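Local coordinates for 1-acyl-sn-glycerol-3-phosphate acyltransferase (Thermotoga maritima, PDB 5KYM), which probably transfers an acyl chain to lysophosphatidic acid at the membrane, forming phosphatidic acid as a 1-acyl-sn-glycerol-3-phosphate acyltransferase, at residues Ala137-Glu140 with Ala141-Leu145; Ser172-Ile175 with Ala176-Gly180; Ile90-Ile93 with Leu94-Ala98; Arg42-Val45 with Leu46-Glu50; Arg227-Val230 with Glu231-Lys235. All coordinates share one frame; numbering follows the deposited sequence.

Contact 1: residues Ala137-Glu140 with Ala141-Leu145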
loop_
_atom_site.group_PDB
_atom_site.type_symbol
_atom_site.label_atom_id
_atom_site.label_comp_id
_atom_site.label_asym_id
_atom_site.label_seq_id
_atom_site.Cartn_x
_atom_site.Cartn_y
_atom_site.Cartn_z
ATOM N N ALA A 137 1.160 5.733 -17.943
ATOM C CA ALA A 137 0.543 5.537 -16.616
ATOM C C ALA A 137 -0.240 6.734 -16.099
ATOM O O ALA A 137 -1.461 6.669 -15.919
ATOM C CB ALA A 137 1.637 5.180 -15.601
ATOM N N LEU A 138 0.491 7.837 -15.919
ATOM C CA LEU A 138 -0.017 9.067 -15.312
ATOM C C LEU A 138 -1.401 9.454 -15.809
ATOM O O LEU A 138 -2.215 9.872 -15.013
ATOM C CB LEU A 138 0.973 10.240 -15.526
ATOM C CG LEU A 138 1.159 11.275 -14.398
ATOM C CD1 LEU A 138 -0.133 11.995 -14.028
ATOM C CD2 LEU A 138 1.788 10.648 -13.153
ATOM N N ARG A 139 -1.678 9.286 -17.102
ATOM C CA ARG A 139 -3.001 9.571 -17.672
ATOM C C ARG A 139 -4.096 8.641 -17.145
ATOM O O ARG A 139 -5.196 9.145 -16.852
ATOM C CB ARG A 139 -2.954 9.513 -19.215
ATOM C CG ARG A 139 -4.184 10.054 -19.958
ATOM C CD ARG A 139 -4.000 10.038 -21.478
ATOM N NE ARG A 139 -2.740 10.667 -21.907
ATOM C CZ ARG A 139 -2.490 11.986 -21.948
ATOM N NH1 ARG A 139 -3.411 12.884 -21.591
ATOM N NH2 ARG A 139 -1.295 12.426 -22.347
ATOM N N GLU A 140 -3.815 7.328 -16.999
ATOM C CA GLU A 140 -4.841 6.370 -16.473
ATOM C C GLU A 140 -5.150 6.623 -15.001
ATOM O O GLU A 140 -6.327 6.592 -14.583
ATOM C CB GLU A 140 -4.450 4.898 -16.531
ATOM C CG GLU A 140 -3.913 4.325 -17.807
ATOM C CD GLU A 140 -3.200 3.019 -17.517
ATOM O OE1 GLU A 140 -3.847 2.156 -16.871
ATOM O OE2 GLU A 140 -1.996 2.865 -17.897
ATOM N N ALA A 141 -4.084 6.827 -14.223
ATOM C CA ALA A 141 -4.189 7.193 -12.825
ATOM C C ALA A 141 -5.085 8.421 -12.686
ATOM O O ALA A 141 -6.085 8.375 -11.986
ATOM C CB ALA A 141 -2.813 7.467 -12.251
ATOM N N ILE A 142 -4.757 9.491 -13.413
ATOM C CA ILE A 142 -5.570 10.715 -13.421
ATOM C C ILE A 142 -7.023 10.394 -13.784
ATOM O O ILE A 142 -7.988 10.869 -13.153
ATOM C CB ILE A 142 -5.046 11.784 -14.391
ATOM C CG1 ILE A 142 -3.710 12.341 -13.908
ATOM C CG2 ILE A 142 -6.032 12.940 -14.466
ATOM C CD1 ILE A 142 -3.295 13.688 -14.499
ATOM N N GLU A 143 -7.169 9.566 -14.826
ATOM C CA GLU A 143 -8.481 9.207 -15.360
ATOM C C GLU A 143 -9.263 8.361 -14.359
ATOM O O GLU A 143 -10.379 8.741 -13.966
ATOM C CB GLU A 143 -8.338 8.563 -16.750
ATOM C CG GLU A 143 -7.915 9.497 -17.919
ATOM C CD GLU A 143 -8.437 10.962 -17.866
ATOM O OE1 GLU A 143 -9.697 11.042 -17.880
ATOM O OE2 GLU A 143 -7.602 11.973 -17.828
ATOM N N LYS A 144 -8.662 7.258 -13.906
ATOM C CA LYS A 144 -9.190 6.488 -12.775
ATOM C C LYS A 144 -9.556 7.315 -11.540
ATOM O O LYS A 144 -10.629 7.109 -10.962
ATOM C CB LYS A 144 -8.215 5.385 -12.351
ATOM C CG LYS A 144 -8.237 4.238 -13.301
ATOM C CD LYS A 144 -7.063 3.270 -13.213
ATOM C CE LYS A 144 -7.330 2.146 -14.213
ATOM N NZ LYS A 144 -6.181 1.228 -14.397
ATOM N N LEU A 145 -8.692 8.250 -11.151
ATOM C CA LEU A 145 -9.000 9.143 -10.037
ATOM C C LEU A 145 -10.279 9.901 -10.253
ATOM O O LEU A 145 -11.128 9.918 -9.347
ATOM C CB LEU A 145 -7.870 10.095 -9.716
ATOM C CG LEU A 145 -6.823 9.418 -8.800
ATOM C CD1 LEU A 145 -5.456 10.078 -8.986
ATOM C CD2 LEU A 145 -7.199 9.377 -7.350
#
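Three groups grip the ammonium of Lys144. One turn back along the helix, OE1 of Glu140 forms a salt bridge with NZ of Lys144 at 3.5 Å, and the same nitrogen is hydrogen-bonded to the backbone oxygens of Asn122 and Gly123. The two charged chains run side by side and point the same way. Each leaves its backbone with CG opposite the carbonyl carbon (chi1 -50° for Glu140, -76° for Lys144) and then stays extended, which carries both ends to about the same height above the helix. With one carboxylate and two carbonyls around it, the charge of Lys144 is probably well compensated.

A second i to i+4 pair is apolar: CD1 of Leu138 sits 3.6 Å from CG1 of Ile142 and equally close to CD1 of that isoleucine, so one methyl covers the outer part of the longer branch. Arg139 and Glu143 meet more loosely, through their CG methylenes 4.3 Å apart. Their charged ends do not pair, NH1 of Arg139 being 5.7 Å from OE2 of Glu143, and that carboxylate oxygen makes a salt bridge with Lys146 instead. Regular helical bonds run beneath, among them Ala141 N to Ala137 O at 3.1 Å and Ile142 N to Leu138 O at 3.0 Å.

Helix 137-147 lies over the edge strand 151-153, where Phe151 meets Ala141, Lys144 and Leu145. Val124 of strand 124-125 touches Ala137, Glu140 and Lys144, and Ile175 of helix 174-177 packs against Leu138 and Leu145.

Contact 2: residues Ser172-Ile175 with Ala176-Gly180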
loop_
_atom_site.group_PDB
_atom_site.type_symbol
_atom_site.label_atom_id
_atom_site.label_comp_id
_atom_site.label_asym_id
_atom_site.label_seq_id
_atom_site.Cartn_x
_atom_site.Cartn_y
_atom_site.Cartn_z
ATOM N N SER A 172 6.077 14.202 -8.250
ATOM C CA SER A 172 5.500 12.956 -7.713
ATOM C C SER A 172 4.044 13.164 -7.283
ATOM O O SER A 172 3.179 12.349 -7.597
ATOM C CB SER A 172 6.357 12.355 -6.619
ATOM O OG SER A 172 6.629 13.226 -5.532
ATOM N N LEU A 173 3.750 14.307 -6.666
ATOM C CA LEU A 173 2.356 14.673 -6.355
ATOM C C LEU A 173 1.504 15.280 -7.469
ATOM O O LEU A 173 0.346 15.575 -7.264
ATOM C CB LEU A 173 2.275 15.533 -5.072
ATOM C CG LEU A 173 2.224 14.478 -3.955
ATOM C CD1 LEU A 173 3.528 14.559 -3.230
ATOM C CD2 LEU A 173 1.005 14.611 -3.075
ATOM N N MET A 174 2.017 15.354 -8.660
ATOM C CA MET A 174 1.198 15.806 -9.765
ATOM C C MET A 174 -0.142 15.070 -9.861
ATOM O O MET A 174 -1.118 15.715 -10.233
ATOM C CB MET A 174 1.964 15.732 -11.088
ATOM C CG MET A 174 1.355 16.619 -12.169
ATOM S SD MET A 174 1.231 18.385 -11.741
ATOM C CE MET A 174 2.957 18.894 -11.616
ATOM N N ILE A 175 -0.281 13.798 -9.465
ATOM C CA ILE A 175 -1.623 13.211 -9.663
ATOM C C ILE A 175 -2.688 13.844 -8.778
ATOM O O ILE A 175 -3.849 13.880 -9.137
ATOM C CB ILE A 175 -1.714 11.675 -9.574
ATOM C CG1 ILE A 175 -1.542 11.194 -8.186
ATOM C CG2 ILE A 175 -0.690 10.992 -10.457
ATOM C CD1 ILE A 175 -1.814 9.727 -8.124
ATOM N N ALA A 176 -2.271 14.391 -7.647
ATOM C CA ALA A 176 -3.188 15.130 -6.766
ATOM C C ALA A 176 -3.530 16.519 -7.317
ATOM O O ALA A 176 -4.703 16.900 -7.425
ATOM C CB ALA A 176 -2.605 15.247 -5.371
ATOM N N VAL A 177 -2.488 17.272 -7.665
ATOM C CA VAL A 177 -2.638 18.591 -8.276
ATOM C C VAL A 177 -3.597 18.620 -9.426
ATOM O O VAL A 177 -4.454 19.455 -9.440
ATOM C CB VAL A 177 -1.267 19.183 -8.671
ATOM C CG1 VAL A 177 -1.335 19.950 -9.941
ATOM C CG2 VAL A 177 -0.825 20.069 -7.558
ATOM N N LYS A 178 -3.463 17.683 -10.342
ATOM C CA LYS A 178 -4.275 17.637 -11.605
ATOM C C LYS A 178 -5.648 16.989 -11.471
ATOM O O LYS A 178 -6.385 16.967 -12.435
ATOM C CB LYS A 178 -3.504 16.926 -12.759
ATOM C CG LYS A 178 -2.510 17.827 -13.474
ATOM C CD LYS A 178 -1.723 17.090 -14.549
ATOM C CE LYS A 178 -0.746 18.031 -15.270
ATOM N NZ LYS A 178 -1.329 19.343 -15.698
ATOM N N THR A 179 -5.966 16.398 -10.327
ATOM C CA THR A 179 -7.282 15.788 -10.100
ATOM C C THR A 179 -8.056 16.457 -9.005
ATOM O O THR A 179 -9.259 16.222 -8.910
ATOM C CB THR A 179 -7.186 14.292 -9.689
ATOM O OG1 THR A 179 -6.516 14.120 -8.424
ATOM C CG2 THR A 179 -6.446 13.510 -10.745
ATOM N N GLY A 180 -7.377 17.207 -8.141
ATOM C CA GLY A 180 -7.997 17.727 -6.945
ATOM C C GLY A 180 -8.509 16.748 -5.904
ATOM O O GLY A 180 -9.215 17.175 -4.970
#
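Ala176 begins the second half of this short helix with its methyl near Leu173, CB to CD2 of the leucine 4.3 Å, while its N binds Leu173 O at 2.9 Å. Val177 N reaches the same oxygen in a weaker bond of 3.3 Å, and its CG1 rests on SD of Met174 at 3.5 Å. The sulfur is put there by chi1 of the methionine (-160°) and a bend at chi2 (58°).

Lys178 lays its aliphatic part across the same methionine, CD to CG 3.9 Å, and stays stretched until a bend at chi4; its N is bonded to Met174 O at 3.1 Å. Thr179 then turns its hydroxyl onto the preceding turn: OG1 donates to Ile175 O at 2.8 Å, lying in the plane of that carbonyl, and also takes a hydrogen bond from Val181 N. The hydroxyl thus joins the last turn to the outgoing chain.

Gly180 leaves helical geometry with positive phi (63°), and its N binds Ala176 O, which Thr179 N shares. A glycine in this left-handed conformation is a common way to end a helix. Here the turn leads from helix 174-177 into the central strand 183-189, a helix-to-strand connection of the alpha/beta acyltransferase domain, with Leu173 and Ala176 touching Val183.

Contact 3: residues Ile90-Ile93 with Leu94-Ala98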
loop_
_atom_site.group_PDB
_atom_site.type_symbol
_atom_site.label_atom_id
_atom_site.label_comp_id
_atom_site.label_asym_id
_atom_site.label_seq_id
_atom_site.Cartn_x
_atom_site.Cartn_y
_atom_site.Cartn_z
ATOM N N ILE A 90 2.635 -2.666 0.596
ATOM C CA ILE A 90 1.382 -2.838 -0.112
ATOM C C ILE A 90 0.339 -3.653 0.707
ATOM O O ILE A 90 -0.777 -3.160 0.932
ATOM C CB ILE A 90 1.681 -3.277 -1.569
ATOM C CG1 ILE A 90 2.127 -1.997 -2.361
ATOM C CG2 ILE A 90 0.479 -3.879 -2.266
ATOM C CD1 ILE A 90 1.081 -0.819 -2.582
ATOM N N PRO A 91 0.692 -4.862 1.158
ATOM C CA PRO A 91 -0.305 -5.556 1.991
ATOM C C PRO A 91 -0.689 -4.752 3.243
ATOM O O PRO A 91 -1.866 -4.765 3.656
ATOM C CB PRO A 91 0.381 -6.901 2.381
ATOM C CG PRO A 91 1.778 -6.828 1.856
ATOM C CD PRO A 91 1.817 -5.745 0.773
ATOM N N LEU A 92 0.295 -4.075 3.829
ATOM C CA LEU A 92 0.057 -3.216 4.968
ATOM C C LEU A 92 -0.958 -2.129 4.634
ATOM O O LEU A 92 -1.966 -2.047 5.320
ATOM C CB LEU A 92 1.359 -2.563 5.434
ATOM C CG LEU A 92 1.299 -1.601 6.599
ATOM C CD1 LEU A 92 0.969 -2.397 7.805
ATOM C CD2 LEU A 92 2.597 -0.887 6.792
ATOM N N ILE A 93 -0.726 -1.289 3.610
ATOM C CA ILE A 93 -1.697 -0.214 3.284
ATOM C C ILE A 93 -3.093 -0.873 2.961
ATOM O O ILE A 93 -4.138 -0.344 3.371
ATOM C CB ILE A 93 -1.296 0.673 2.087
ATOM C CG1 ILE A 93 0.127 1.223 2.111
ATOM C CG2 ILE A 93 -2.257 1.822 1.913
ATOM C CD1 ILE A 93 0.443 2.139 3.235
ATOM N N LEU A 94 -3.087 -2.005 2.225
ATOM C CA LEU A 94 -4.332 -2.674 1.785
ATOM C C LEU A 94 -5.170 -3.101 2.987
ATOM O O LEU A 94 -6.368 -2.852 3.041
ATOM C CB LEU A 94 -4.036 -3.883 0.903
ATOM C CG LEU A 94 -3.620 -3.639 -0.563
ATOM C CD1 LEU A 94 -3.242 -4.867 -1.379
ATOM C CD2 LEU A 94 -4.753 -2.932 -1.261
ATOM N N GLY A 95 -4.511 -3.693 3.963
ATOM C CA GLY A 95 -5.188 -4.248 5.114
ATOM C C GLY A 95 -5.560 -3.276 6.206
ATOM O O GLY A 95 -6.428 -3.565 7.015
ATOM N N PHE A 96 -4.936 -2.112 6.228
ATOM C CA PHE A 96 -5.101 -1.204 7.349
ATOM C C PHE A 96 -5.392 0.235 6.997
ATOM O O PHE A 96 -5.500 1.057 7.891
ATOM C CB PHE A 96 -3.818 -1.247 8.188
ATOM C CG PHE A 96 -3.585 -2.567 8.863
ATOM C CD1 PHE A 96 -4.176 -2.849 10.079
ATOM C CD2 PHE A 96 -2.786 -3.494 8.303
ATOM C CE1 PHE A 96 -3.983 -4.031 10.702
ATOM C CE2 PHE A 96 -2.572 -4.696 8.941
ATOM C CZ PHE A 96 -3.156 -4.951 10.150
ATOM N N VAL A 97 -5.496 0.571 5.717
ATOM C CA VAL A 97 -5.784 1.959 5.320
ATOM C C VAL A 97 -6.808 1.999 4.188
ATOM O O VAL A 97 -7.825 2.674 4.307
ATOM C CB VAL A 97 -4.514 2.649 4.843
ATOM C CG1 VAL A 97 -4.793 4.093 4.439
ATOM C CG2 VAL A 97 -3.397 2.485 5.868
ATOM N N ALA A 98 -6.557 1.262 3.107
ATOM C CA ALA A 98 -7.325 1.402 1.892
ATOM C C ALA A 98 -7.078 0.307 0.862
ATOM O O ALA A 98 -5.942 -0.045 0.630
ATOM C CB ALA A 98 -6.963 2.750 1.303
#
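The ring of Phe96 meets the preceding turn with its edge: Leu92 O lies in the ring plane, 3.4 Å from CD2 of Phe96. The same corner of the ring carries the apolar contact, since CD1 of Leu92 is 3.9 Å from CD2 of Phe96 and the two side chains stand at about a right angle. The ring also forms a cation-pi interaction with Lys54, whose ammonium is hydrogen-bonded to Gly95 O, so one lysine holds both the aromatic group and the neighbouring carbonyl.

Ile93 and Val97 lie side by side and point the same way, CG2 of the isoleucine 3.8 Å from CB of the valine. On another side of the helix, CG2 of Ile90 meets CD1 of Leu94 at 4.0 Å; with chi1 of Leu94 at -77°, its branch runs back beside the turn that holds Ile90.

Helix 89-96 begins as the HX4D motif of the acyltransferase family ends, and it packs on the central mixed sheet. Leu92 rests on strands 64-67, 183-189 and 207-211, Val97 on the latter two, and Phe96 on Val64, Val66 and Leu209. Leu94 instead comes close to the bound nonane.

Where the chain leaves the helix, Ile93 O accepts two bonds at 2.9 Å, from Val97 N and from Ala98 N, arriving from opposite faces of its carbonyl plane. The bond from Ala98 reaches back five residues, one more than the usual alpha-helical bond. Phe96 N adds weak bonds to Leu92 O and Ile93 O.

Contact 4: residues Arg42-Val45 with Leu46-Glu50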
loop_
_atom_site.group_PDB
_atom_site.type_symbol
_atom_site.label_atom_id
_atom_site.label_comp_id
_atom_site.label_asym_id
_atom_site.label_seq_id
_atom_site.Cartn_x
_atom_site.Cartn_y
_atom_site.Cartn_z
ATOM N N ARG A 42 -18.841 -6.397 -5.015
ATOM C CA ARG A 42 -17.673 -5.539 -4.890
ATOM C C ARG A 42 -17.236 -5.499 -3.437
ATOM O O ARG A 42 -16.029 -5.578 -3.166
ATOM C CB ARG A 42 -17.946 -4.137 -5.418
ATOM C CG ARG A 42 -16.690 -3.388 -5.694
ATOM C CD ARG A 42 -16.786 -1.879 -6.014
ATOM N NE ARG A 42 -15.442 -1.283 -6.108
ATOM C CZ ARG A 42 -14.446 -1.747 -6.914
ATOM N NH1 ARG A 42 -14.585 -2.844 -7.714
ATOM N NH2 ARG A 42 -13.256 -1.162 -6.892
ATOM N N LYS A 43 -18.204 -5.388 -2.519
ATOM C CA LYS A 43 -17.914 -5.271 -1.100
ATOM C C LYS A 43 -17.188 -6.548 -0.653
ATOM O O LYS A 43 -16.209 -6.478 0.080
ATOM C CB LYS A 43 -19.167 -5.070 -0.255
ATOM C CG LYS A 43 -19.537 -3.675 0.166
ATOM C CD LYS A 43 -20.971 -3.582 0.739
ATOM C CE LYS A 43 -21.222 -4.367 2.050
ATOM N NZ LYS A 43 -20.813 -3.605 3.281
ATOM N N TYR A 44 -17.672 -7.700 -1.107
ATOM C CA TYR A 44 -17.126 -8.997 -0.731
ATOM C C TYR A 44 -15.692 -9.103 -1.167
ATOM O O TYR A 44 -14.851 -9.402 -0.346
ATOM C CB TYR A 44 -17.958 -10.130 -1.352
ATOM C CG TYR A 44 -17.324 -11.476 -1.348
ATOM C CD1 TYR A 44 -17.138 -12.153 -0.186
ATOM C CD2 TYR A 44 -16.950 -12.094 -2.529
ATOM C CE1 TYR A 44 -16.588 -13.422 -0.170
ATOM C CE2 TYR A 44 -16.384 -13.370 -2.531
ATOM C CZ TYR A 44 -16.181 -14.019 -1.333
ATOM O OH TYR A 44 -15.622 -15.272 -1.268
ATOM N N VAL A 45 -15.405 -8.830 -2.437
ATOM C CA VAL A 45 -14.041 -8.979 -2.935
ATOM C C VAL A 45 -13.122 -8.016 -2.198
ATOM O O VAL A 45 -12.009 -8.404 -1.771
ATOM C CB VAL A 45 -13.884 -8.682 -4.441
ATOM C CG1 VAL A 45 -12.407 -8.853 -4.872
ATOM C CG2 VAL A 45 -14.765 -9.589 -5.263
ATOM N N LEU A 46 -13.590 -6.771 -2.072
ATOM C CA LEU A 46 -12.806 -5.762 -1.376
ATOM C C LEU A 46 -12.494 -6.142 0.062
ATOM O O LEU A 46 -11.407 -5.888 0.542
ATOM C CB LEU A 46 -13.454 -4.360 -1.453
ATOM C CG LEU A 46 -13.248 -3.643 -2.798
ATOM C CD1 LEU A 46 -13.830 -2.275 -2.738
ATOM C CD2 LEU A 46 -11.781 -3.546 -3.272
ATOM N N LYS A 47 -13.438 -6.762 0.741
ATOM C CA LYS A 47 -13.277 -7.085 2.144
ATOM C C LYS A 47 -12.272 -8.192 2.238
ATOM O O LYS A 47 -11.410 -8.139 3.090
ATOM C CB LYS A 47 -14.627 -7.469 2.758
ATOM C CG LYS A 47 -14.684 -7.560 4.262
ATOM C CD LYS A 47 -14.450 -6.194 4.919
ATOM C CE LYS A 47 -13.709 -6.342 6.236
ATOM N NZ LYS A 47 -14.413 -7.330 7.148
ATOM N N GLU A 48 -12.327 -9.157 1.320
ATOM C CA GLU A 48 -11.370 -10.286 1.301
ATOM C C GLU A 48 -9.914 -9.892 1.117
ATOM O O GLU A 48 -9.036 -10.581 1.632
ATOM C CB GLU A 48 -11.743 -11.317 0.215
ATOM C CG GLU A 48 -12.940 -12.202 0.500
ATOM C CD GLU A 48 -12.821 -12.853 1.847
ATOM O OE1 GLU A 48 -11.738 -13.472 2.141
ATOM O OE2 GLU A 48 -13.794 -12.648 2.638
ATOM N N ILE A 49 -9.702 -8.845 0.325
ATOM C CA ILE A 49 -8.418 -8.218 0.075
ATOM C C ILE A 49 -7.914 -7.590 1.331
ATOM O O ILE A 49 -6.765 -7.769 1.692
ATOM C CB ILE A 49 -8.527 -7.102 -1.033
ATOM C CG1 ILE A 49 -8.796 -7.777 -2.386
ATOM C CG2 ILE A 49 -7.287 -6.172 -1.102
ATOM C CD1 ILE A 49 -9.267 -6.824 -3.472
ATOM N N GLU A 50 -8.752 -6.790 1.966
ATOM C CA GLU A 50 -8.421 -6.168 3.224
ATOM C C GLU A 50 -8.009 -7.299 4.233
ATOM O O GLU A 50 -6.977 -7.212 4.898
ATOM C CB GLU A 50 -9.597 -5.315 3.670
ATOM C CG GLU A 50 -9.540 -4.860 5.127
ATOM C CD GLU A 50 -10.713 -4.015 5.561
ATOM O OE1 GLU A 50 -11.826 -4.292 5.122
ATOM O OE2 GLU A 50 -10.545 -3.072 6.366
#
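Glu48 lays its CG methylene over one face of the Tyr44 ring, a CH-pi contact with CG 4.3 Å from the ring centroid and 26° off the normal. The carboxylate beyond is turned 41° against the ring. Both first torsions contribute: the tyrosine has CG opposite its own N and swings forward over the next turn, while CG of Glu48 swings back beside its N. The glutamate chain bends again at chi2, which leaves the carboxylate on the same side of the ring, beyond CE1, with OE2 of Glu48 4.0 Å from CE1 of Tyr44. Each carboxylate oxygen has a partner outside the pair, Tyr24 OH for OE1 and the ammonium of Lys51 for OE2.

Arg42 and Leu46 meet in another manner. The arginine chain is extended from CG to NE, and CD1 of Leu46 lies over a face of the guanidinium, 3.9 Å from NE of Arg42. Val45 and Ile49 cross at a slant with methyl against methyl, CG1 to CD1 4.0 Å. The backbone bonds are those of a regular alpha helix, for example Leu46 N to Arg42 O at 2.9 Å and Ile49 N to Val45 O at 3.1 Å.

Glu48 lines the pocket of the bound nonane together with Tyr24 and Tyr117, and Tyr44 touches a bound phospholipid. From helix 38-59, Tyr44, Val45 and Glu48 pack on helix 2-34; the two helices probably form the two-helix motif that places the active site at the membrane. Val45 and Ile49 also meet Tyr117 of helix 114-120, and Arg42 meets Tyr120.

Contact 5: residues Arg227-Val230 with Glu231-Lys235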
loop_
_atom_site.group_PDB
_atom_site.type_symbol
_atom_site.label_atom_id
_atom_site.label_comp_id
_atom_site.label_asym_id
_atom_site.label_seq_id
_atom_site.Cartn_x
_atom_site.Cartn_y
_atom_site.Cartn_z
ATOM N N ARG A 227 3.894 18.892 -2.328
ATOM C CA ARG A 227 4.831 17.785 -2.154
ATOM C C ARG A 227 5.679 17.953 -0.938
ATOM O O ARG A 227 5.847 17.030 -0.161
ATOM C CB ARG A 227 5.721 17.620 -3.365
ATOM C CG ARG A 227 6.592 16.387 -3.301
ATOM C CD ARG A 227 7.331 16.163 -4.601
ATOM N NE ARG A 227 8.397 17.152 -4.601
ATOM C CZ ARG A 227 8.590 18.079 -5.513
ATOM N NH1 ARG A 227 7.830 18.138 -6.593
ATOM N NH2 ARG A 227 9.585 18.948 -5.349
ATOM N N LYS A 228 6.186 19.162 -0.761
ATOM C CA LYS A 228 6.991 19.487 0.375
ATOM C C LYS A 228 6.229 19.387 1.688
ATOM O O LYS A 228 6.838 19.089 2.714
ATOM C CB LYS A 228 7.668 20.833 0.150
ATOM C CG LYS A 228 8.707 20.759 -1.001
ATOM C CD LYS A 228 9.697 19.558 -1.005
ATOM C CE LYS A 228 10.494 19.382 0.317
ATOM N NZ LYS A 228 11.657 20.336 0.428
ATOM N N TYR A 229 4.916 19.604 1.670
ATOM C CA TYR A 229 4.110 19.668 2.898
ATOM C C TYR A 229 3.894 18.264 3.368
ATOM O O TYR A 229 4.088 17.910 4.560
ATOM C CB TYR A 229 2.782 20.421 2.651
ATOM C CG TYR A 229 1.863 20.503 3.846
ATOM C CD1 TYR A 229 0.913 19.544 4.065
ATOM C CD2 TYR A 229 1.885 21.565 4.709
ATOM C CE1 TYR A 229 0.092 19.578 5.170
ATOM C CE2 TYR A 229 1.040 21.638 5.792
ATOM C CZ TYR A 229 0.148 20.634 6.014
ATOM O OH TYR A 229 -0.748 20.608 7.077
ATOM N N VAL A 230 3.511 17.455 2.385
ATOM C CA VAL A 230 3.199 16.050 2.608
ATOM C C VAL A 230 4.466 15.291 3.040
ATOM O O VAL A 230 4.454 14.547 4.003
ATOM C CB VAL A 230 2.547 15.442 1.348
ATOM C CG1 VAL A 230 2.371 13.929 1.516
ATOM C CG2 VAL A 230 1.195 16.091 1.087
ATOM N N GLU A 231 5.559 15.528 2.323
ATOM C CA GLU A 231 6.897 15.059 2.692
ATOM C C GLU A 231 7.302 15.325 4.118
ATOM O O GLU A 231 7.777 14.388 4.748
ATOM C CB GLU A 231 7.990 15.598 1.748
ATOM C CG GLU A 231 9.279 14.799 1.871
ATOM C CD GLU A 231 10.392 15.126 0.900
ATOM O OE1 GLU A 231 10.311 16.086 0.110
ATOM O OE2 GLU A 231 11.382 14.375 0.964
ATOM N N GLU A 232 7.120 16.546 4.644
ATOM C CA GLU A 232 7.463 16.792 6.074
ATOM C C GLU A 232 6.552 16.034 6.935
ATOM O O GLU A 232 7.034 15.408 7.873
ATOM C CB GLU A 232 7.538 18.257 6.564
ATOM C CG GLU A 232 8.873 19.006 6.277
ATOM C CD GLU A 232 10.079 18.126 5.826
ATOM O OE1 GLU A 232 10.819 17.590 6.715
ATOM O OE2 GLU A 232 10.293 17.973 4.583
ATOM N N VAL A 233 5.261 16.039 6.606
ATOM C CA VAL A 233 4.253 15.269 7.402
ATOM C C VAL A 233 4.608 13.777 7.545
ATOM O O VAL A 233 4.624 13.233 8.654
ATOM C CB VAL A 233 2.815 15.391 6.827
ATOM C CG1 VAL A 233 1.868 14.452 7.564
ATOM C CG2 VAL A 233 2.314 16.835 6.906
ATOM N N VAL A 234 4.898 13.157 6.417
ATOM C CA VAL A 234 5.202 11.750 6.391
ATOM C C VAL A 234 6.489 11.507 7.159
ATOM O O VAL A 234 6.530 10.623 8.043
ATOM C CB VAL A 234 5.335 11.175 4.968
ATOM C CG1 VAL A 234 5.652 9.683 5.087
ATOM C CG2 VAL A 234 4.056 11.358 4.168
ATOM N N LYS A 235 7.513 12.304 6.829
ATOM C CA LYS A 235 8.813 12.161 7.463
ATOM C C LYS A 235 8.777 12.248 8.964
ATOM O O LYS A 235 9.423 11.438 9.625
ATOM C CB LYS A 235 9.826 13.167 6.924
ATOM C CG LYS A 235 10.582 12.660 5.729
ATOM C CD LYS A 235 11.511 13.759 5.327
ATOM C CE LYS A 235 12.315 13.377 4.087
ATOM N NZ LYS A 235 13.414 14.381 3.861
#
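Tyr229 slants against Val233 one turn on, its CE1 3.9 Å from CG2 of the valine. They belong to helix 223-243, which packs on strand 183-189 of the central mixed sheet in this alpha/beta acyltransferase. Val230 and Val234 form the next i to i+4 pair, CG1 to CG2 4.1 Å. Val230 touches Val183 of the strand, and Pro185 meets both Val233 and Val234; these valines are part of the helix surface that meets the strand.

Charged chains flank the valines. Lys228 curls through three successive bends and runs beside Glu231, yet CE of the lysine is what comes near OE1 of Glu231, at 3.3 Å. NZ of Lys228 stays 4.5 Å from that oxygen, beyond a salt bridge. Glu231, extended with CG opposite its N (chi1 -163°), pairs forward instead, while Arg227 finds its salt bridge in Glu223. Beneath these chains Glu231 N binds Arg227 O at 2.9 Å, and Val233 N binds Tyr229 O at 3.0 Å. At the far tip of Glu231, OE2 makes a salt bridge with NZ of Lys235 at 3.5 Å and takes a weak hydrogen bond from Phe168 N.

Along the chain the order is contact 4, contact 3, contact 1, contact 2, contact 5. Contacts 1, 2 and 3 belong to the acyltransferase domain. Contacts 1 and 2 touch, their centres 10 Å apart, joining helices 137-147 and 174-177; contact 2 in turn meets contact 5 through Ser172 and Leu173 on Arg227. Contact 3, whose centre is about 5 Å from that of the chain, touches contact 4, with centres 12 Å apart, where Leu94 meets Ile49. Contacts 4 and 5 lie on opposite sides of the chain centre, their centres 31 Å apart. The lipid-contacting helix 38-59 is thus joined through the central helix 89-96 to the mixed sheet, which helix 223-243 covers in its turn.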